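Local coordinates for protein TASOR (Homo sapiens, PDB 6TL1), which is a component of the HUSH complex, which maintains epigenetic repression by promoting SETDB1 recruitment and further H3K9me3 deposition, and is represented here by its pseudo-PARP domain, at residues G89-Q94 with R193-H198; D152-H157 with Y183-G188. One frame throughout, in Å; residues are numbered along the deposited sequence.

Contact 1: residues G89-Q94 with R193-H198; sequences GLHVGQ and RRRPRH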
loop_
_atom_site.group_PDB
_atom_site.type_symbol
_atom_site.label_atom_id
_atom_site.label_comp_id
_atom_site.label_asym_id
_atom_site.label_seq_id
_atom_site.Cartn_x
_atom_site.Cartn_y
_atom_site.Cartn_z
ATOM N N GLY A 89 -4.665 10.612 -5.873
ATOM C CA GLY A 89 -3.638 10.041 -5.033
ATOM C C GLY A 89 -4.156 9.766 -3.631
ATOM O O GLY A 89 -5.246 10.181 -3.236
ATOM N N LEU A 90 -3.368 9.011 -2.876
ATOM C CA LEU A 90 -3.722 8.659 -1.506
ATOM C C LEU A 90 -3.273 9.764 -0.555
ATOM O O LEU A 90 -2.094 10.122 -0.532
ATOM C CB LEU A 90 -3.080 7.336 -1.117
ATOM C CG LEU A 90 -3.447 6.798 0.265
ATOM C CD1 LEU A 90 -4.952 6.588 0.393
ATOM C CD2 LEU A 90 -2.708 5.504 0.509
ATOM N N HIS A 91 -4.207 10.286 0.233
ATOM C CA HIS A 91 -3.950 11.392 1.143
ATOM C C HIS A 91 -3.985 10.934 2.594
ATOM O O HIS A 91 -4.563 9.893 2.931
ATOM C CB HIS A 91 -4.972 12.515 0.939
ATOM C CG HIS A 91 -4.783 13.279 -0.335
ATOM N ND1 HIS A 91 -5.118 12.764 -1.567
ATOM C CD2 HIS A 91 -4.294 14.520 -0.566
ATOM C CE1 HIS A 91 -4.841 13.652 -2.504
ATOM N NE2 HIS A 91 -4.341 14.728 -1.923
ATOM N N VAL A 92 -3.371 11.756 3.461
ATOM C CA VAL A 92 -3.409 11.474 4.890
ATOM C C VAL A 92 -4.847 11.551 5.373
ATOM O O VAL A 92 -5.712 12.180 4.750
ATOM C CB VAL A 92 -2.527 12.449 5.688
ATOM C CG1 VAL A 92 -1.061 12.269 5.315
ATOM C CG2 VAL A 92 -2.990 13.896 5.452
ATOM N N GLY A 93 -5.093 10.929 6.526
ATOM C CA GLY A 93 -6.402 10.947 7.145
ATOM C C GLY A 93 -7.399 9.949 6.598
ATOM O O GLY A 93 -8.564 9.981 7.007
ATOM N N GLN A 94 -6.995 9.069 5.688
ATOM C CA GLN A 94 -7.914 8.100 5.109
ATOM C C GLN A 94 -7.880 6.752 5.816
ATOM O O GLN A 94 -8.694 5.879 5.499
ATOM C CB GLN A 94 -7.614 7.921 3.619
ATOM C CG GLN A 94 -7.743 9.219 2.827
ATOM C CD GLN A 94 -9.167 9.745 2.789
ATOM O OE1 GLN A 94 -9.410 10.923 3.043
ATOM N NE2 GLN A 94 -10.116 8.869 2.467
ATOM N N ARG A 193 3.497 16.843 4.088
ATOM C CA ARG A 193 2.695 16.839 2.873
ATOM C C ARG A 193 1.433 16.018 3.102
ATOM O O ARG A 193 1.452 15.022 3.828
ATOM C CB ARG A 193 3.508 16.258 1.718
ATOM C CG ARG A 193 4.577 17.199 1.179
ATOM C CD ARG A 193 5.204 16.638 -0.082
ATOM N NE ARG A 193 4.195 16.092 -0.979
ATOM C CZ ARG A 193 3.786 16.700 -2.088
ATOM N NH1 ARG A 193 4.307 17.873 -2.429
ATOM N NH2 ARG A 193 2.856 16.138 -2.852
ATOM N N ARG A 194 0.318 16.458 2.525
ATOM C CA ARG A 194 -0.876 15.647 2.693
ATOM C C ARG A 194 -0.884 14.445 1.759
ATOM O O ARG A 194 -1.650 13.503 1.987
ATOM C CB ARG A 194 -2.146 16.476 2.486
ATOM C CG ARG A 194 -2.401 17.492 3.587
ATOM C CD ARG A 194 -3.852 17.944 3.622
ATOM N NE ARG A 194 -4.734 16.853 4.039
ATOM C CZ ARG A 194 -5.615 16.237 3.257
ATOM N NH1 ARG A 194 -5.762 16.599 1.988
ATOM N NH2 ARG A 194 -6.356 15.254 3.754
ATOM N N ARG A 195 -0.042 14.443 0.720
ATOM C CA ARG A 195 0.071 13.307 -0.187
ATOM C C ARG A 195 1.546 12.976 -0.401
ATOM O O ARG A 195 2.248 13.705 -1.116
ATOM C CB ARG A 195 -0.611 13.587 -1.526
ATOM C CG ARG A 195 -0.444 12.427 -2.516
ATOM C CD ARG A 195 -1.144 12.680 -3.829
ATOM N NE ARG A 195 -0.769 13.961 -4.408
ATOM C CZ ARG A 195 0.365 14.183 -5.068
ATOM N NH1 ARG A 195 1.266 13.217 -5.223
ATOM N NH2 ARG A 195 0.613 15.390 -5.565
ATOM N N PRO A 196 2.044 11.896 0.202
ATOM C CA PRO A 196 3.426 11.484 -0.071
ATOM C C PRO A 196 3.562 11.093 -1.528
ATOM O O PRO A 196 2.685 10.431 -2.082
ATOM C CB PRO A 196 3.626 10.272 0.852
ATOM C CG PRO A 196 2.571 10.419 1.915
ATOM C CD PRO A 196 1.393 11.016 1.185
ATOM N N ARG A 197 4.659 11.517 -2.154
ATOM C CA ARG A 197 4.802 11.303 -3.590
ATOM C C ARG A 197 5.469 9.984 -3.964
ATOM O O ARG A 197 5.421 9.608 -5.148
ATOM C CB ARG A 197 5.583 12.446 -4.253
ATOM C CG ARG A 197 5.165 13.873 -3.890
ATOM C CD ARG A 197 6.219 14.878 -4.382
ATOM N NE ARG A 197 7.394 14.896 -3.538
ATOM C CZ ARG A 197 8.539 15.473 -3.880
ATOM N NH1 ARG A 197 9.572 15.454 -3.049
ATOM N NH2 ARG A 197 8.681 16.016 -5.080
ATOM N N HIS A 198 6.054 9.260 -3.006
ATOM C CA HIS A 198 6.645 7.957 -3.292
ATOM C C HIS A 198 5.632 6.819 -3.147
ATOM O O HIS A 198 6.017 5.657 -3.006
ATOM C CB HIS A 198 7.901 7.729 -2.432
ATOM C CG HIS A 198 7.732 8.018 -0.971
ATOM N ND1 HIS A 198 7.217 9.205 -0.490
ATOM C CD2 HIS A 198 8.073 7.291 0.123
ATOM C CE1 HIS A 198 7.212 9.181 0.830
ATOM N NE2 HIS A 198 7.721 8.027 1.230
HETATM O O HOH W 1 0.225 9.191 -1.415
#

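Contact 2: residues D152-H157 with Y183-G188; sequences DPTPKH and YFYEYG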
loop_
_atom_site.group_PDB
_atom_site.type_symbol
_atom_site.label_atom_id
_atom_site.label_comp_id
_atom_site.label_asym_id
_atom_site.label_seq_id
_atom_site.Cartn_x
_atom_site.Cartn_y
_atom_site.Cartn_z
ATOM N N ASP A 152 6.275 11.061 15.954
ATOM C CA ASP A 152 6.015 11.772 14.721
ATOM C C ASP A 152 6.728 11.041 13.583
ATOM O O ASP A 152 7.626 10.231 13.826
ATOM C CB ASP A 152 6.517 13.214 14.812
ATOM C CG ASP A 152 5.604 14.113 15.637
ATOM O OD1 ASP A 152 4.466 13.705 15.955
ATOM O OD2 ASP A 152 6.025 15.249 15.943
ATOM N N PRO A 153 6.326 11.277 12.335
ATOM C CA PRO A 153 7.050 10.656 11.218
ATOM C C PRO A 153 8.533 10.989 11.311
ATOM O O PRO A 153 8.918 12.112 11.661
ATOM C CB PRO A 153 6.395 11.287 9.986
ATOM C CG PRO A 153 5.001 11.540 10.432
ATOM C CD PRO A 153 5.141 12.014 11.862
ATOM N N THR A 154 9.371 9.979 11.059
ATOM C CA THR A 154 10.810 10.118 11.265
ATOM C C THR A 154 11.426 10.885 10.110
ATOM O O THR A 154 11.321 10.432 8.950
ATOM C CB THR A 154 11.468 8.754 11.388
ATOM O OG1 THR A 154 10.887 8.039 12.481
ATOM C CG2 THR A 154 12.940 8.942 11.706
ATOM N N PRO A 155 12.052 12.034 10.319
ATOM C CA PRO A 155 12.638 12.786 9.217
ATOM C C PRO A 155 13.728 11.979 8.522
ATOM O O PRO A 155 14.393 11.141 9.138
ATOM C CB PRO A 155 13.210 14.039 9.879
ATOM C CG PRO A 155 12.377 14.189 11.146
ATOM C CD PRO A 155 12.183 12.765 11.607
ATOM N N LYS A 156 13.865 12.212 7.217
ATOM C CA LYS A 156 14.925 11.639 6.388
ATOM C C LYS A 156 14.774 10.131 6.208
ATOM O O LYS A 156 15.731 9.449 5.852
ATOM C CB LYS A 156 16.307 11.969 6.963
ATOM C CG LYS A 156 16.591 13.462 7.037
ATOM C CD LYS A 156 16.302 14.177 5.740
ATOM C CE LYS A 156 16.629 15.658 5.844
ATOM N NZ LYS A 156 16.312 16.348 4.557
ATOM N N HIS A 157 13.592 9.598 6.486
ATOM C CA HIS A 157 13.223 8.225 6.194
ATOM C C HIS A 157 11.956 8.266 5.361
ATOM O O HIS A 157 11.198 9.237 5.421
ATOM C CB HIS A 157 13.004 7.393 7.478
ATOM C CG HIS A 157 14.249 7.219 8.301
ATOM N ND1 HIS A 157 14.817 8.249 9.019
ATOM C CD2 HIS A 157 15.041 6.137 8.507
ATOM C CE1 HIS A 157 15.902 7.811 9.636
ATOM N NE2 HIS A 157 16.061 6.533 9.342
ATOM N N TYR A 183 3.764 2.632 6.453
ATOM C CA TYR A 183 3.320 3.981 6.819
ATOM C C TYR A 183 4.194 4.991 6.087
ATOM O O TYR A 183 5.344 5.207 6.474
ATOM C CB TYR A 183 3.390 4.160 8.327
ATOM C CG TYR A 183 3.024 5.526 8.880
ATOM C CD1 TYR A 183 1.707 5.955 8.908
ATOM C CD2 TYR A 183 3.992 6.349 9.440
ATOM C CE1 TYR A 183 1.361 7.186 9.476
ATOM C CE2 TYR A 183 3.661 7.592 9.999
ATOM C CZ TYR A 183 2.349 7.995 10.010
ATOM O OH TYR A 183 2.016 9.208 10.559
ATOM N N PHE A 184 3.658 5.575 5.018
ATOM C CA PHE A 184 4.385 6.489 4.153
ATOM C C PHE A 184 4.067 7.939 4.502
ATOM O O PHE A 184 2.920 8.292 4.777
ATOM C CB PHE A 184 4.046 6.216 2.690
ATOM C CG PHE A 184 4.632 4.941 2.175
ATOM C CD1 PHE A 184 5.916 4.916 1.653
ATOM C CD2 PHE A 184 3.908 3.764 2.225
ATOM C CE1 PHE A 184 6.469 3.733 1.186
ATOM C CE2 PHE A 184 4.451 2.580 1.750
ATOM C CZ PHE A 184 5.740 2.570 1.241
ATOM N N TYR A 185 5.086 8.780 4.478
ATOM C CA TYR A 185 4.896 10.181 4.799
ATOM C C TYR A 185 5.975 10.962 4.078
ATOM O O TYR A 185 6.956 10.397 3.582
ATOM C CB TYR A 185 4.969 10.421 6.308
ATOM C CG TYR A 185 6.258 9.883 6.857
ATOM C CD1 TYR A 185 7.414 10.656 6.853
ATOM C CD2 TYR A 185 6.329 8.593 7.364
ATOM C CE1 TYR A 185 8.602 10.156 7.336
ATOM C CE2 TYR A 185 7.510 8.089 7.867
ATOM C CZ TYR A 185 8.641 8.869 7.853
ATOM O OH TYR A 185 9.823 8.364 8.339
ATOM N N GLU A 186 5.809 12.278 4.059
ATOM C CA GLU A 186 6.812 13.123 3.435
ATOM C C GLU A 186 6.727 14.507 4.047
ATOM O O GLU A 186 5.649 15.109 4.083
ATOM C CB GLU A 186 6.615 13.183 1.918
ATOM C CG GLU A 186 7.722 13.903 1.198
ATOM C CD GLU A 186 7.652 13.761 -0.316
ATOM O OE1 GLU A 186 6.585 13.397 -0.853
ATOM O OE2 GLU A 186 8.674 14.043 -0.968
ATOM N N TYR A 187 7.858 15.008 4.531
ATOM C CA TYR A 187 7.892 16.367 5.019
ATOM C C TYR A 187 8.064 17.301 3.829
ATOM O O TYR A 187 8.914 17.069 2.961
ATOM C CB TYR A 187 9.040 16.552 6.010
ATOM C CG TYR A 187 8.755 16.006 7.392
ATOM C CD1 TYR A 187 8.085 16.770 8.338
ATOM C CD2 TYR A 187 9.168 14.725 7.755
ATOM C CE1 TYR A 187 7.833 16.280 9.610
ATOM C CE2 TYR A 187 8.922 14.222 9.031
ATOM C CZ TYR A 187 8.250 15.002 9.948
ATOM O OH TYR A 187 7.990 14.520 11.209
ATOM N N GLY A 188 7.266 18.356 3.794
ATOM C CA GLY A 188 7.520 19.481 2.926
ATOM C C GLY A 188 8.467 20.383 3.668
ATOM O O GLY A 188 9.183 19.947 4.583
HETATM O O HOH W 2 9.430 10.792 4.137
#

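Contact 1: residues G89-Q94 with R193-H198
The carbonyl oxygen of Arg194 receives two hydrogens from the facing loop. The backbone Val92 N donates to Arg194 O at 2.9 Å, while His91 CA adds a C-H...O contact to the same Arg194 O at 3.2 Å. The one direct backbone hydrogen bond between the two irregular loops is supplemented by a single water that donates to both Leu90 O and Pro196 O.

The His91 ring meets both Arg194 and Arg195. Its ND1 donates to Gly89 O at 3.1 Å, from above that carbonyl plane, which restricts ring rotation. Arg195 CB then lies over one ring face in a CH-pi contact, 4.1 Å from the His91 centroid and shifted toward the rim. With CG anti to its backbone N (chi1 177°), Arg195 places CG 3.5 Å from Leu90 O, and its CD reaches Gly89 CA at 3.8 Å, an approach suited to a residue without a side chain. The Arg194 chain bends at chi3 (68°), placing NE 3.7 Å from Val92 CG2; its guanidinium slants near His91 CD2. Arg193 grips Arg195 O side-on with NE and NH2.

Gly93, at positive phi, holds the third position of a type II turn from His91 to Gln94. Within the pseudo-PARP domain, the contact joins the exit of helix 82-88 to the approach of strand 199-209: Leu90, Val92 and Pro196 rest on Val107 of strand 107-110, while the Arg195 guanidinium forms a salt bridge with Glu50 of helix 45-60.

Contact 2: residues D152-H157 with Y183-G188
Two tyrosine hydroxyls donate to successive carbonyls of the facing loop: Tyr187 OH to Pro153 O at 2.6 Å, and Tyr185 OH to Thr154 O, also at 2.6 Å. The second bond uses a lone pair in the carbonyl plane; the first comes in tilted 26° from the plane of its carbonyl, with Pro153 O lying at the edge of the Tyr187 ring. Pro153 also packs on Tyr185: its CB stands over the centre of the ring in a close CH-pi contact, 3.4 Å from the Tyr185 centroid. Tyr185 CG lies between its own backbone N and carbonyl carbon (chi1 55°), which sets it 3.4 Å from Pro153 CB.

Thr154 to His157 form a type II turn, which follows directly on Pro153, with Pro155 second and Lys156 third at positive phi. It belongs to the connection between the parallel strands 139-142 and 159-162 of the domain's mixed sheet, and it packs beside the chain leaving strand 181-184 of that sheet.

Inside the turn, His157 ND1 donates to Pro155 O at 2.9 Å, nearly in the ring plane, whereas His157 N reaches Thr154 O only weakly. A water supplies both His157 O and Tyr185 O. Two other hydroxyls have partners outside the two segments: Thr154 OG1 bonds to His160 NE2, and Tyr183 OH, 3.8 Å from Pro153 CG, bonds to Ser102 O.

How the contacts relate
Followed from the N terminus, the chain leaves helix 82-88 into 89-94, where contact 1 opens, then runs through strands 107-110, 126-134 and 139-142 before reaching 152-157. Contact 2 closes its shorter loop at 183-188, after strand 159-162 and helix 176-179; a few residues later, 193-198 closes the long loop of contact 1. The two are therefore nested rather than crossed, the inner one joining the connection between strands 139-142 and 159-162 to the chain leaving strand 181-184 and the outer one linking that region to the antiparallel sheet and helix 45-60. They also touch directly: Arg197 NH1 forms a salt bridge with Glu186 OE2, and Arg193 N probably bonds to Glu186 O.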